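Arylalkylamine N-Acetyltransferase like 5b (Aedes aegypti, PDB 4FD4) probably transfers acyl groups from acetyl-CoA or long-chain acyl-CoA to the amines of arylalkylamines such as serotonin and dopamine, as a GNAT-fold acyltransferase. Local coordinates at residues G122-H130 with S155-D166; G144-M152 with K174-E182. All coordinates share one frame; numbering follows the deposited sequence.

Contact 1: residues G122-H130 with S155-D166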
ATOM      1  N   GLY A 122       2.841   6.753 -20.366  1.00 30.40           N
ATOM      2  CA  GLY A 122       2.037   7.730 -21.086  1.00 34.52           C
ATOM      3  C   GLY A 122       0.620   7.850 -20.555  1.00 35.78           C
ATOM      4  O   GLY A 122      -0.339   7.824 -21.326  1.00 32.89           O
ATOM      5  N   LEU A 123       0.488   7.985 -19.236  1.00 31.95           N
ATOM      6  CA  LEU A 123      -0.819   8.009 -18.586  1.00 32.42           C
ATOM      7  C   LEU A 123      -1.073   9.343 -17.892  1.00 32.79           C
ATOM      8  O   LEU A 123      -0.139   9.986 -17.413  1.00 34.60           O
ATOM      9  CB  LEU A 123      -0.887   6.897 -17.537  1.00 29.25           C
ATOM     10  CG  LEU A 123      -0.226   5.598 -17.980  1.00 34.39           C
ATOM     11  CD1 LEU A 123       0.004   4.636 -16.811  1.00 29.12           C
ATOM     12  CD2 LEU A 123      -1.049   4.941 -19.085  1.00 35.11           C
ATOM     13  N   GLU A 124      -2.341   9.740 -17.819  1.00 32.86           N
ATOM     14  CA  GLU A 124      -2.752  10.901 -17.034  1.00 38.10           C
ATOM     15  C   GLU A 124      -2.858  10.553 -15.546  1.00 29.30           C
ATOM     16  O   GLU A 124      -2.747  11.426 -14.678  1.00 30.03           O
ATOM     17  CB  GLU A 124      -4.103  11.420 -17.524  1.00 43.58           C
ATOM     18  CG  GLU A 124      -4.081  12.020 -18.922  1.00 54.37           C
ATOM     19  CD  GLU A 124      -5.454  12.492 -19.381  1.00 59.66           C
ATOM     20  OE1 GLU A 124      -5.671  13.724 -19.453  1.00 60.55           O
ATOM     21  OE2 GLU A 124      -6.313  11.626 -19.666  1.00 63.97           O
ATOM     22  N   LYS A 125      -3.097   9.273 -15.270  1.00 31.42           N
ATOM     23  CA  LYS A 125      -3.213   8.770 -13.902  1.00 29.34           C
ATOM     24  C   LYS A 125      -3.077   7.248 -13.890  1.00 30.71           C
ATOM     25  O   LYS A 125      -3.191   6.585 -14.927  1.00 28.04           O
ATOM     26  CB  LYS A 125      -4.544   9.204 -13.264  1.00 31.88           C
ATOM     27  CG  LYS A 125      -5.784   8.646 -13.947  1.00 35.80           C
ATOM     28  CD  LYS A 125      -7.063   8.951 -13.147  1.00 39.66           C
ATOM     29  CE  LYS A 125      -7.040  10.378 -12.578  1.00 48.10           C
ATOM     30  NZ  LYS A 125      -8.388  11.033 -12.557  1.00 50.64           N
ATOM     31  N   ALA A 126      -2.810   6.695 -12.716  1.00 23.69           N
ATOM     32  CA  ALA A 126      -2.674   5.252 -12.567  1.00 24.16           C
ATOM     33  C   ALA A 126      -3.357   4.863 -11.268  1.00 25.53           C
ATOM     34  O   ALA A 126      -3.628   5.727 -10.436  1.00 22.54           O
ATOM     35  CB  ALA A 126      -1.206   4.868 -12.536  1.00 25.44           C
ATOM     36  N   TYR A 127      -3.628   3.576 -11.088  1.00 27.99           N
ATOM     37  CA  TYR A 127      -4.255   3.092  -9.859  1.00 23.75           C
ATOM     38  C   TYR A 127      -3.188   2.423  -9.011  1.00 26.97           C
ATOM     39  O   TYR A 127      -2.566   1.446  -9.439  1.00 32.93           O
ATOM     40  CB  TYR A 127      -5.348   2.088 -10.212  1.00 26.95           C
ATOM     41  CG  TYR A 127      -6.319   1.683  -9.113  1.00 23.82           C
ATOM     42  CD1 TYR A 127      -6.240   0.428  -8.523  1.00 24.62           C
ATOM     43  CD2 TYR A 127      -7.358   2.518  -8.730  1.00 25.29           C
ATOM     44  CE1 TYR A 127      -7.152   0.028  -7.543  1.00 19.05           C
ATOM     45  CE2 TYR A 127      -8.279   2.132  -7.751  1.00 25.46           C
ATOM     46  CZ  TYR A 127      -8.171   0.893  -7.163  1.00 22.85           C
ATOM     47  OH  TYR A 127      -9.091   0.519  -6.198  1.00 24.22           O
ATOM     48  N   HIS A 128      -2.997   2.923  -7.797  1.00 21.89           N
ATOM     49  CA  HIS A 128      -1.879   2.483  -6.976  1.00 24.29           C
ATOM     50  C   HIS A 128      -2.338   1.751  -5.722  1.00 24.17           C
ATOM     51  O   HIS A 128      -3.033   2.324  -4.886  1.00 21.41           O
ATOM     52  CB  HIS A 128      -1.023   3.684  -6.592  1.00 23.77           C
ATOM     53  CG  HIS A 128       0.264   3.314  -5.934  1.00 27.45           C
ATOM     54  ND1 HIS A 128       1.323   2.774  -6.627  1.00 24.83           N
ATOM     55  CD2 HIS A 128       0.669   3.414  -4.643  1.00 27.59           C
ATOM     56  CE1 HIS A 128       2.324   2.552  -5.798  1.00 29.00           C
ATOM     57  NE2 HIS A 128       1.951   2.930  -4.584  1.00 33.53           N
ATOM     58  N   VAL A 129      -1.974   0.479  -5.611  1.00 22.45           N
ATOM     59  CA  VAL A 129      -2.243  -0.274  -4.403  1.00 23.84           C
ATOM     60  C   VAL A 129      -1.269   0.169  -3.317  1.00 23.18           C
ATOM     61  O   VAL A 129      -0.055  -0.043  -3.433  1.00 24.68           O
ATOM     62  CB  VAL A 129      -2.119  -1.808  -4.621  1.00 25.65           C
ATOM     63  CG1 VAL A 129      -2.449  -2.544  -3.328  1.00 20.34           C
ATOM     64  CG2 VAL A 129      -3.053  -2.270  -5.724  1.00 22.48           C
ATOM     65  N   HIS A 130      -1.810   0.789  -2.272  1.00 22.47           N
ATOM     66  CA  HIS A 130      -1.018   1.231  -1.120  1.00 26.48           C
ATOM     67  C   HIS A 130      -0.859   0.098  -0.105  1.00 29.92           C
ATOM     68  O   HIS A 130       0.198  -0.051   0.510  1.00 26.62           O
ATOM     69  CB  HIS A 130      -1.703   2.394  -0.393  1.00 27.46           C
ATOM     70  CG  HIS A 130      -1.849   3.644  -1.220  1.00 29.94           C
ATOM     71  ND1 HIS A 130      -0.779   4.416  -1.592  1.00 32.64           N
ATOM     72  CD2 HIS A 130      -2.959   4.260  -1.700  1.00 29.43           C
ATOM     73  CE1 HIS A 130      -1.214   5.463  -2.287  1.00 27.05           C
ATOM     74  NE2 HIS A 130      -2.526   5.385  -2.371  1.00 29.49           N
ATOM     75  N   SER A 155     -10.217  -1.463 -10.800  1.00 26.19           N
ATOM     76  CA  SER A 155      -9.577  -0.300 -11.404  1.00 24.76           C
ATOM     77  C   SER A 155      -9.872  -0.310 -12.899  1.00 24.78           C
ATOM     78  O   SER A 155     -10.169   0.731 -13.483  1.00 27.00           O
ATOM     79  CB  SER A 155      -8.074  -0.276 -11.123  1.00 24.41           C
ATOM     80  OG  SER A 155      -7.445  -1.473 -11.544  1.00 28.32           O
ATOM     81  N   LYS A 156      -9.830  -1.493 -13.505  1.00 23.97           N
ATOM     82  CA  LYS A 156     -10.177  -1.610 -14.932  1.00 28.97           C
ATOM     83  C   LYS A 156     -11.573  -1.039 -15.184  1.00 34.97           C
ATOM     84  O   LYS A 156     -11.744  -0.112 -15.990  1.00 33.68           O
ATOM     85  CB  LYS A 156     -10.098  -3.067 -15.387  1.00 35.68           C
ATOM     86  CG  LYS A 156     -10.338  -3.280 -16.887  1.00 41.52           C
ATOM     87  CD  LYS A 156      -9.636  -4.545 -17.355  1.00 42.43           C
ATOM     88  CE  LYS A 156      -9.906  -4.831 -18.830  1.00 52.23           C
ATOM     89  NZ  LYS A 156     -11.263  -5.404 -19.045  1.00 61.14           N
ATOM     90  N   LYS A 157     -12.567  -1.559 -14.468  1.00 31.47           N
ATOM     91  CA  LYS A 157     -13.939  -1.077 -14.664  1.00 32.52           C
ATOM     92  C   LYS A 157     -14.064   0.424 -14.442  1.00 36.74           C
ATOM     93  O   LYS A 157     -14.903   1.072 -15.067  1.00 36.95           O
ATOM     94  CB  LYS A 157     -14.932  -1.802 -13.745  1.00 31.09           C
ATOM     95  CG  LYS A 157     -15.085  -3.278 -14.022  1.00 37.00           C
ATOM     96  CD  LYS A 157     -16.285  -3.857 -13.269  1.00 39.81           C
ATOM     97  CE  LYS A 157     -17.569  -3.138 -13.657  1.00 38.93           C
ATOM     98  NZ  LYS A 157     -18.788  -3.767 -13.069  1.00 41.07           N
ATOM     99  N   LEU A 158     -13.249   0.974 -13.542  1.00 30.33           N
ATOM    100  CA  LEU A 158     -13.337   2.393 -13.205  1.00 31.12           C
ATOM    101  C   LEU A 158     -12.707   3.291 -14.283  1.00 34.55           C
ATOM    102  O   LEU A 158     -12.819   4.520 -14.227  1.00 38.53           O
ATOM    103  CB  LEU A 158     -12.677   2.665 -11.854  1.00 32.05           C
ATOM    104  CG  LEU A 158     -13.408   2.173 -10.599  1.00 33.29           C
ATOM    105  CD1 LEU A 158     -12.599   2.505  -9.344  1.00 30.38           C
ATOM    106  CD2 LEU A 158     -14.801   2.802 -10.520  1.00 34.94           C
ATOM    107  N   GLY A 159     -12.042   2.673 -15.251  1.00 33.92           N
ATOM    108  CA  GLY A 159     -11.481   3.403 -16.372  1.00 39.29           C
ATOM    109  C   GLY A 159      -9.980   3.624 -16.298  1.00 39.83           C
ATOM    110  O   GLY A 159      -9.415   4.302 -17.162  1.00 37.52           O
ATOM    111  N   PHE A 160      -9.321   3.073 -15.279  1.00 32.15           N
ATOM    112  CA  PHE A 160      -7.865   3.215 -15.184  1.00 31.84           C
ATOM    113  C   PHE A 160      -7.163   2.432 -16.281  1.00 37.18           C
ATOM    114  O   PHE A 160      -7.626   1.363 -16.681  1.00 38.34           O
ATOM    115  CB  PHE A 160      -7.347   2.828 -13.794  1.00 27.73           C
ATOM    116  CG  PHE A 160      -7.697   3.833 -12.736  1.00 24.56           C
ATOM    117  CD1 PHE A 160      -6.836   4.876 -12.438  1.00 26.32           C
ATOM    118  CD2 PHE A 160      -8.914   3.762 -12.067  1.00 29.43           C
ATOM    119  CE1 PHE A 160      -7.167   5.812 -11.473  1.00 26.60           C
ATOM    120  CE2 PHE A 160      -9.251   4.691 -11.100  1.00 28.42           C
ATOM    121  CZ  PHE A 160      -8.380   5.720 -10.805  1.00 30.69           C
ATOM    122  N   LYS A 161      -6.057   2.977 -16.780  1.00 34.24           N
ATOM    123  CA  LYS A 161      -5.327   2.330 -17.861  1.00 37.64           C
ATOM    124  C   LYS A 161      -4.123   1.570 -17.333  1.00 36.04           C
ATOM    125  O   LYS A 161      -3.486   0.838 -18.077  1.00 38.39           O
ATOM    126  CB  LYS A 161      -4.906   3.343 -18.936  1.00 35.99           C
ATOM    127  CG  LYS A 161      -6.082   3.977 -19.677  1.00 39.85           C
ATOM    128  CD  LYS A 161      -7.178   2.958 -19.968  1.00 44.31           C
ATOM    129  CE  LYS A 161      -7.316   2.662 -21.462  1.00 52.01           C
ATOM    130  NZ  LYS A 161      -7.919   3.801 -22.230  1.00 55.88           N
ATOM    131  N   ALA A 162      -3.818   1.746 -16.047  1.00 31.67           N
ATOM    132  CA  ALA A 162      -2.682   1.061 -15.427  1.00 33.78           C
ATOM    133  C   ALA A 162      -2.841   0.925 -13.909  1.00 33.63           C
ATOM    134  O   ALA A 162      -3.459   1.779 -13.266  1.00 30.63           O
ATOM    135  CB  ALA A 162      -1.369   1.784 -15.763  1.00 34.96           C
ATOM    136  N   ILE A 163      -2.273  -0.143 -13.351  1.00 29.92           N
ATOM    137  CA  ILE A 163      -2.255  -0.349 -11.902  1.00 30.79           C
ATOM    138  C   ILE A 163      -0.829  -0.598 -11.420  1.00 34.21           C
ATOM    139  O   ILE A 163      -0.040  -1.223 -12.127  1.00 34.66           O
ATOM    140  CB  ILE A 163      -3.132  -1.546 -11.488  1.00 29.38           C
ATOM    141  CG1 ILE A 163      -3.216  -1.653  -9.961  1.00 26.44           C
ATOM    142  CG2 ILE A 163      -2.577  -2.832 -12.065  1.00 29.45           C
ATOM    143  CD1 ILE A 163      -4.123  -2.804  -9.479  1.00 28.15           C
ATOM    144  N   SER A 164      -0.498  -0.110 -10.223  1.00 30.35           N
ATOM    145  CA  SER A 164       0.833  -0.284  -9.659  1.00 27.30           C
ATOM    146  C   SER A 164       0.781  -0.511  -8.162  1.00 31.75           C
ATOM    147  O   SER A 164      -0.282  -0.432  -7.545  1.00 31.35           O
ATOM    148  CB  SER A 164       1.729   0.926  -9.962  1.00 34.47           C
ATOM    149  OG  SER A 164       1.111   2.141  -9.580  1.00 32.41           O
ATOM    150  N   GLY A 165       1.937  -0.796  -7.580  1.00 30.34           N
ATOM    151  CA  GLY A 165       2.025  -0.961  -6.141  1.00 32.26           C
ATOM    152  C   GLY A 165       3.447  -0.960  -5.624  1.00 35.62           C
ATOM    153  O   GLY A 165       4.395  -1.246  -6.367  1.00 35.80           O
ATOM    154  N   ASP A 166       3.594  -0.615  -4.349  1.00 30.49           N
ATOM    155  CA  ASP A 166       4.863  -0.733  -3.659  1.00 33.70           C
ATOM    156  C   ASP A 166       4.794  -1.992  -2.798  1.00 39.49           C
ATOM    157  O   ASP A 166       4.099  -2.025  -1.783  1.00 35.38           O
ATOM    158  CB  ASP A 166       5.124   0.502  -2.787  1.00 33.66           C
ATOM    159  CG  ASP A 166       5.174   1.787  -3.595  1.00 35.68           C
ATOM    160  OD1 ASP A 166       5.731   1.770  -4.716  1.00 33.92           O
ATOM    161  OD2 ASP A 166       4.641   2.812  -3.118  1.00 33.59           O
TER
HETATM  162  O   HOH W   1      -5.410   5.386 -16.387  1.00 37.86           O
HETATM  163  O   HOH W   2       2.392   3.083  -1.072  1.00 34.26           O

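Contact 2: residues G144-M152 with K174-E182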
ATOM      1  N   GLY A 144      -4.602 -13.413  -1.029  1.00 25.24           N
ATOM      2  CA  GLY A 144      -3.781 -12.336  -1.551  1.00 27.27           C
ATOM      3  C   GLY A 144      -4.051 -12.148  -3.024  1.00 31.41           C
ATOM      4  O   GLY A 144      -4.264 -11.017  -3.503  1.00 25.00           O
ATOM      5  N   GLN A 145      -4.062 -13.260  -3.757  1.00 30.54           N
ATOM      6  CA  GLN A 145      -4.260 -13.176  -5.199  1.00 27.47           C
ATOM      7  C   GLN A 145      -5.659 -12.665  -5.513  1.00 26.98           C
ATOM      8  O   GLN A 145      -5.835 -11.891  -6.449  1.00 30.95           O
ATOM      9  CB  GLN A 145      -3.997 -14.520  -5.893  1.00 27.97           C
ATOM     10  CG  GLN A 145      -4.225 -14.481  -7.409  1.00 31.10           C
ATOM     11  CD  GLN A 145      -4.005 -15.830  -8.094  1.00 42.41           C
ATOM     12  OE1 GLN A 145      -3.562 -16.797  -7.467  1.00 35.28           O
ATOM     13  NE2 GLN A 145      -4.310 -15.892  -9.393  1.00 35.31           N
ATOM     14  N   ARG A 146      -6.653 -13.082  -4.731  1.00 24.93           N
ATOM     15  CA  ARG A 146      -8.030 -12.621  -4.965  1.00 30.49           C
ATOM     16  C   ARG A 146      -8.220 -11.140  -4.650  1.00 26.47           C
ATOM     17  O   ARG A 146      -8.960 -10.442  -5.356  1.00 24.40           O
ATOM     18  CB  ARG A 146      -9.037 -13.480  -4.206  1.00 29.13           C
ATOM     19  CG  ARG A 146      -9.234 -14.863  -4.821  1.00 28.82           C
ATOM     20  CD  ARG A 146      -9.960 -15.774  -3.856  1.00 32.16           C
ATOM     21  NE  ARG A 146     -11.357 -15.405  -3.675  1.00 31.21           N
ATOM     22  CZ  ARG A 146     -12.150 -15.934  -2.747  1.00 40.98           C
ATOM     23  NH1 ARG A 146     -11.676 -16.861  -1.918  1.00 43.59           N
ATOM     24  NH2 ARG A 146     -13.411 -15.539  -2.647  1.00 36.44           N
ATOM     25  N   LEU A 147      -7.548 -10.654  -3.607  1.00 26.09           N
ATOM     26  CA  LEU A 147      -7.569  -9.213  -3.294  1.00 22.97           C
ATOM     27  C   LEU A 147      -6.935  -8.392  -4.406  1.00 26.85           C
ATOM     28  O   LEU A 147      -7.525  -7.411  -4.878  1.00 25.74           O
ATOM     29  CB  LEU A 147      -6.847  -8.922  -1.981  1.00 25.93           C
ATOM     30  CG  LEU A 147      -7.635  -9.172  -0.705  1.00 23.32           C
ATOM     31  CD1 LEU A 147      -6.719  -9.046   0.517  1.00 27.09           C
ATOM     32  CD2 LEU A 147      -8.810  -8.187  -0.625  1.00 21.77           C
ATOM     33  N   LEU A 148      -5.731  -8.781  -4.826  1.00 23.80           N
ATOM     34  CA  LEU A 148      -5.034  -8.038  -5.873  1.00 26.44           C
ATOM     35  C   LEU A 148      -5.806  -8.111  -7.179  1.00 23.40           C
ATOM     36  O   LEU A 148      -5.919  -7.128  -7.904  1.00 23.50           O
ATOM     37  CB  LEU A 148      -3.618  -8.594  -6.077  1.00 26.62           C
ATOM     38  CG  LEU A 148      -2.441  -7.683  -6.454  1.00 33.47           C
ATOM     39  CD1 LEU A 148      -1.509  -8.375  -7.448  1.00 32.47           C
ATOM     40  CD2 LEU A 148      -2.845  -6.299  -6.957  1.00 23.56           C
ATOM     41  N   GLN A 149      -6.329  -9.285  -7.499  1.00 25.69           N
ATOM     42  CA  GLN A 149      -7.095  -9.429  -8.734  1.00 26.25           C
ATOM     43  C   GLN A 149      -8.346  -8.576  -8.665  1.00 24.68           C
ATOM     44  O   GLN A 149      -8.769  -8.006  -9.666  1.00 26.42           O
ATOM     45  CB  GLN A 149      -7.506 -10.876  -8.987  1.00 24.76           C
ATOM     46  CG  GLN A 149      -8.278 -11.020 -10.300  1.00 25.33           C
ATOM     47  CD  GLN A 149      -7.363 -10.810 -11.487  1.00 29.24           C
ATOM     48  OE1 GLN A 149      -6.362 -11.506 -11.624  1.00 30.51           O
ATOM     49  NE2 GLN A 149      -7.669  -9.819 -12.319  1.00 32.07           N
ATOM     50  N   PHE A 150      -8.958  -8.516  -7.490  1.00 24.11           N
ATOM     51  CA  PHE A 150     -10.161  -7.715  -7.328  1.00 24.11           C
ATOM     52  C   PHE A 150      -9.787  -6.254  -7.601  1.00 21.55           C
ATOM     53  O   PHE A 150     -10.502  -5.554  -8.322  1.00 21.47           O
ATOM     54  CB  PHE A 150     -10.793  -7.932  -5.939  1.00 19.97           C
ATOM     55  CG  PHE A 150     -12.154  -7.279  -5.759  1.00 22.82           C
ATOM     56  CD1 PHE A 150     -13.295  -8.052  -5.545  1.00 22.60           C
ATOM     57  CD2 PHE A 150     -12.291  -5.888  -5.792  1.00 21.19           C
ATOM     58  CE1 PHE A 150     -14.561  -7.457  -5.377  1.00 24.18           C
ATOM     59  CE2 PHE A 150     -13.552  -5.282  -5.617  1.00 20.55           C
ATOM     60  CZ  PHE A 150     -14.680  -6.064  -5.406  1.00 21.12           C
ATOM     61  N   GLN A 151      -8.653  -5.802  -7.065  1.00 20.80           N
ATOM     62  CA  GLN A 151      -8.232  -4.409  -7.293  1.00 20.12           C
ATOM     63  C   GLN A 151      -7.950  -4.151  -8.783  1.00 20.37           C
ATOM     64  O   GLN A 151      -8.281  -3.090  -9.318  1.00 21.88           O
ATOM     65  CB  GLN A 151      -7.020  -4.050  -6.420  1.00 19.86           C
ATOM     66  CG  GLN A 151      -7.337  -3.862  -4.922  1.00 21.95           C
ATOM     67  CD  GLN A 151      -8.017  -2.527  -4.605  1.00 20.51           C
ATOM     68  OE1 GLN A 151      -8.668  -1.929  -5.465  1.00 22.18           O
ATOM     69  NE2 GLN A 151      -7.862  -2.057  -3.361  1.00 19.52           N
ATOM     70  N   MET A 152      -7.338  -5.120  -9.454  1.00 20.54           N
ATOM     71  CA  MET A 152      -7.122  -4.996 -10.900  1.00 27.09           C
ATOM     72  C   MET A 152      -8.440  -4.870 -11.674  1.00 24.22           C
ATOM     73  O   MET A 152      -8.599  -3.988 -12.510  1.00 27.39           O
ATOM     74  CB  MET A 152      -6.329  -6.189 -11.434  1.00 26.50           C
ATOM     75  CG  MET A 152      -4.849  -6.175 -11.096  1.00 30.47           C
ATOM     76  SD  MET A 152      -4.057  -7.766 -11.474  1.00 33.96           S
ATOM     77  CE  MET A 152      -2.325  -7.303 -11.357  1.00 40.87           C
ATOM     78  N   LYS A 174       5.814 -11.565  -5.537  1.00 44.14           N
ATOM     79  CA  LYS A 174       5.535 -12.774  -6.321  1.00 48.18           C
ATOM     80  C   LYS A 174       4.146 -12.762  -6.978  1.00 44.51           C
ATOM     81  O   LYS A 174       3.988 -13.187  -8.129  1.00 45.40           O
ATOM     82  CB  LYS A 174       5.714 -14.026  -5.460  1.00 48.15           C
ATOM     83  CG  LYS A 174       7.057 -14.699  -5.674  1.00 52.47           C
ATOM     84  CD  LYS A 174       7.815 -14.876  -4.365  1.00 53.29           C
ATOM     85  CE  LYS A 174       9.266 -15.270  -4.630  1.00 58.87           C
ATOM     86  NZ  LYS A 174      10.030 -14.159  -5.268  1.00 64.06           N
ATOM     87  N   LEU A 175       3.152 -12.279  -6.239  1.00 47.88           N
ATOM     88  CA  LEU A 175       1.795 -12.134  -6.747  1.00 43.02           C
ATOM     89  C   LEU A 175       1.800 -11.148  -7.894  1.00 44.26           C
ATOM     90  O   LEU A 175       1.315 -11.454  -8.984  1.00 39.74           O
ATOM     91  CB  LEU A 175       0.878 -11.614  -5.652  1.00 44.04           C
ATOM     92  CG  LEU A 175       0.578 -12.546  -4.487  1.00 51.20           C
ATOM     93  CD1 LEU A 175      -0.109 -11.785  -3.367  1.00 40.78           C
ATOM     94  CD2 LEU A 175      -0.294 -13.701  -4.956  1.00 42.38           C
ATOM     95  N   ALA A 176       2.353  -9.964  -7.630  1.00 40.39           N
ATOM     96  CA  ALA A 176       2.400  -8.904  -8.633  1.00 41.40           C
ATOM     97  C   ALA A 176       2.939  -9.456  -9.946  1.00 42.64           C
ATOM     98  O   ALA A 176       2.330  -9.290 -11.012  1.00 42.03           O
ATOM     99  CB  ALA A 176       3.260  -7.756  -8.147  1.00 36.35           C
ATOM    100  N   GLU A 177       4.083 -10.121  -9.864  1.00 45.66           N
ATOM    101  CA  GLU A 177       4.692 -10.718 -11.046  1.00 47.95           C
ATOM    102  C   GLU A 177       3.749 -11.731 -11.683  1.00 45.69           C
ATOM    103  O   GLU A 177       3.513 -11.689 -12.890  1.00 48.16           O
ATOM    104  CB  GLU A 177       6.045 -11.353 -10.690  1.00 52.57           C
ATOM    105  CG  GLU A 177       7.232 -10.416 -10.926  1.00 54.62           C
ATOM    106  CD  GLU A 177       8.344 -10.573  -9.896  1.00 55.91           C
ATOM    107  OE1 GLU A 177       8.351 -11.580  -9.151  1.00 53.64           O
ATOM    108  OE2 GLU A 177       9.213  -9.676  -9.829  1.00 61.33           O
ATOM    109  N   LYS A 178       3.197 -12.621 -10.860  1.00 41.33           N
ATOM    110  CA  LYS A 178       2.250 -13.633 -11.327  1.00 48.84           C
ATOM    111  C   LYS A 178       1.070 -13.026 -12.082  1.00 46.63           C
ATOM    112  O   LYS A 178       0.659 -13.543 -13.128  1.00 43.85           O
ATOM    113  CB  LYS A 178       1.729 -14.472 -10.153  1.00 46.77           C
ATOM    114  CG  LYS A 178       0.655 -15.485 -10.547  1.00 52.46           C
ATOM    115  CD  LYS A 178       0.221 -16.340  -9.349  1.00 53.74           C
ATOM    116  CE  LYS A 178      -0.236 -17.733  -9.796  1.00 59.68           C
ATOM    117  NZ  LYS A 178      -1.704 -17.962  -9.633  1.00 50.39           N
ATOM    118  N   LEU A 179       0.524 -11.935 -11.554  1.00 42.80           N
ATOM    119  CA  LEU A 179      -0.658 -11.326 -12.160  1.00 38.25           C
ATOM    120  C   LEU A 179      -0.289 -10.318 -13.248  1.00 44.78           C
ATOM    121  O   LEU A 179      -1.097  -9.450 -13.600  1.00 43.40           O
ATOM    122  CB  LEU A 179      -1.578 -10.694 -11.105  1.00 41.66           C
ATOM    123  CG  LEU A 179      -2.401 -11.626 -10.196  1.00 40.28           C
ATOM    124  CD1 LEU A 179      -1.522 -12.355  -9.194  1.00 45.00           C
ATOM    125  CD2 LEU A 179      -3.490 -10.843  -9.453  1.00 39.72           C
ATOM    126  N   GLY A 180       0.932 -10.440 -13.770  1.00 42.05           N
ATOM    127  CA  GLY A 180       1.332  -9.721 -14.965  1.00 46.00           C
ATOM    128  C   GLY A 180       1.936  -8.348 -14.746  1.00 41.94           C
ATOM    129  O   GLY A 180       2.062  -7.563 -15.690  1.00 44.83           O
ATOM    130  N   MET A 181       2.311  -8.051 -13.507  1.00 41.68           N
ATOM    131  CA  MET A 181       2.947  -6.778 -13.191  1.00 39.55           C
ATOM    132  C   MET A 181       4.469  -6.883 -13.341  1.00 46.15           C
ATOM    133  O   MET A 181       5.080  -7.848 -12.881  1.00 46.03           O
ATOM    134  CB  MET A 181       2.573  -6.334 -11.772  1.00 40.09           C
ATOM    135  CG  MET A 181       1.062  -6.253 -11.531  1.00 42.56           C
ATOM    136  SD  MET A 181       0.632  -5.603  -9.903  1.00 37.77           S
ATOM    137  CE  MET A 181       0.929  -3.852 -10.139  1.00 35.16           C
ATOM    138  N   GLU A 182       5.070  -5.896 -14.002  1.00 43.07           N
ATOM    139  CA  GLU A 182       6.517  -5.835 -14.156  1.00 40.02           C
ATOM    140  C   GLU A 182       7.073  -4.918 -13.068  1.00 44.77           C
ATOM    141  O   GLU A 182       6.616  -3.780 -12.933  1.00 37.30           O
ATOM    142  CB  GLU A 182       6.875  -5.288 -15.551  1.00 48.68           C
ATOM    143  CG  GLU A 182       8.376  -5.083 -15.829  1.00 48.68           C
ATOM    144  CD  GLU A 182       8.642  -4.253 -17.089  1.00 53.03           C
ATOM    145  OE1 GLU A 182       7.665  -3.775 -17.707  1.00 55.01           O
ATOM    146  OE2 GLU A 182       9.827  -4.073 -17.463  1.00 56.97           O
TER

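Contact 1: residues G122-H130 with S155-D166
Tyr127 sits beside Ile163, His128 beside Ser164 and Val129 beside Gly165, the parallel pairing of strands 126-130 and 162-166, whose directions differ by 27°. Tyr127 N donates to Ala162 O at 2.8 Å, Ser164 N to Tyr127 O at 2.7 Å, and Val129 N to Ser164 O, also at 2.7 Å. Before the paired stretch, a water joins Lys125 O to Lys161 N.

On one face of the sheet the Tyr127 ring, with CG swung anti to its own backbone N (chi1 -167°), is set between Ser155 and Ile163. Ser155 CB rests over one face of that ring, 3.5 Å from its centroid, while Ile163 CG1 meets its edge in plane. Tyr127 in turn points an edge at the face of Phe160, a T-shaped pair with centroids 5.1 Å apart, and Tyr127 CB also sits over the Phe160 face.

On the other face His128 and Ser164 make a polar pair beside apolar neighbours. His128 ND1 and Ser164 OG share an almost straight hydrogen bond of 3.0 Å in the plane of the imidazole. On the far side of CE1, His128 NE2 reaches Asp166 OD2 in a weak, bent bond, the carboxylate turned 63° from the ring; Asp166 OD1 goes to Thr212. The ND1 bond, with the weak one at NE2, would favour this rotation of the ring.

This is the beta-alpha-beta crossover of the GNAT fold, helix 143-158 connecting the two strands. Strand 71-81 pairs with 126-134 on its other side, strand 209-216 flanks 162-167, and Val117 of helix 117-121 touches Leu123, Ala126 and Ser164.

Contact 2: residues G144-M152 with K174-E182
Leu179 pushes its isobutyl group into the side of helix 144-152, touching four residues on successive turns. CD1 lies against Gln145 CG, while CD2 meets Leu148 CD1 at 3.7 Å, Gln149 CB and Met152 SD; the Leu148 and Leu179 side chains run past one another in opposite directions. Met152, extended beyond CG, carries its methyl to the base of Leu179, and packing is tightest here, with CE 3.5 Å from Leu179 CB. The same methyl also touches Met181 CG at 3.6 Å, wedged between the two residues. Beneath this knot lies the sheet: Met152 and Met181 both reach Lys215.

The segment axes stay 10.3 Å apart and cross at -52°, two helices of the GNAT fold packed on the same face of its sheet. Helix 170-178 ends in a Schellman motif, Gly180 taking the positive phi while Met181 N bonds to Ala176 O. Leu179 follows directly on the helix; the turn at Gly180 then brings Met181 back toward Met152.

Toward solvent the fit relaxes. Leu175 makes longer contacts, CD1 about 4.0 Å from Gly144 C and CD2 3.9 Å from Gln145 CB. At the outer edge Gln145, CG anti to the backbone N (chi1 179°) and its chain extended, crosses the end of Lys178, whose NZ donates to Gln145 OE1 at 3.1 Å. The ammonium stands above the amide plane, 39° out of it, instead of on a carbonyl lone pair.

Overall arrangement
Contact 1 is largely buried and held by strand pairing, whereas contact 2 is only partly buried and packs helix against helix with a single side-chain hydrogen bond at its solvent side. The His128 and Ser164 side chains of contact 1 are buried and bond to each other, while the polar pair of contact 2 lies at the exposed edge. Helix 143-158 serves both, giving its C-terminal end to contact 1 and earlier turns to contact 2, while strand 162-167 leads on into helix 170-178. They meet directly: Tyr127 OH lies 2.6 Å from Gln151 OE1, a probable hydrogen bond, Ile163 CD1 packs on Met152 CG, and Met181 CE rests against Ile163 O and Ser164 CA.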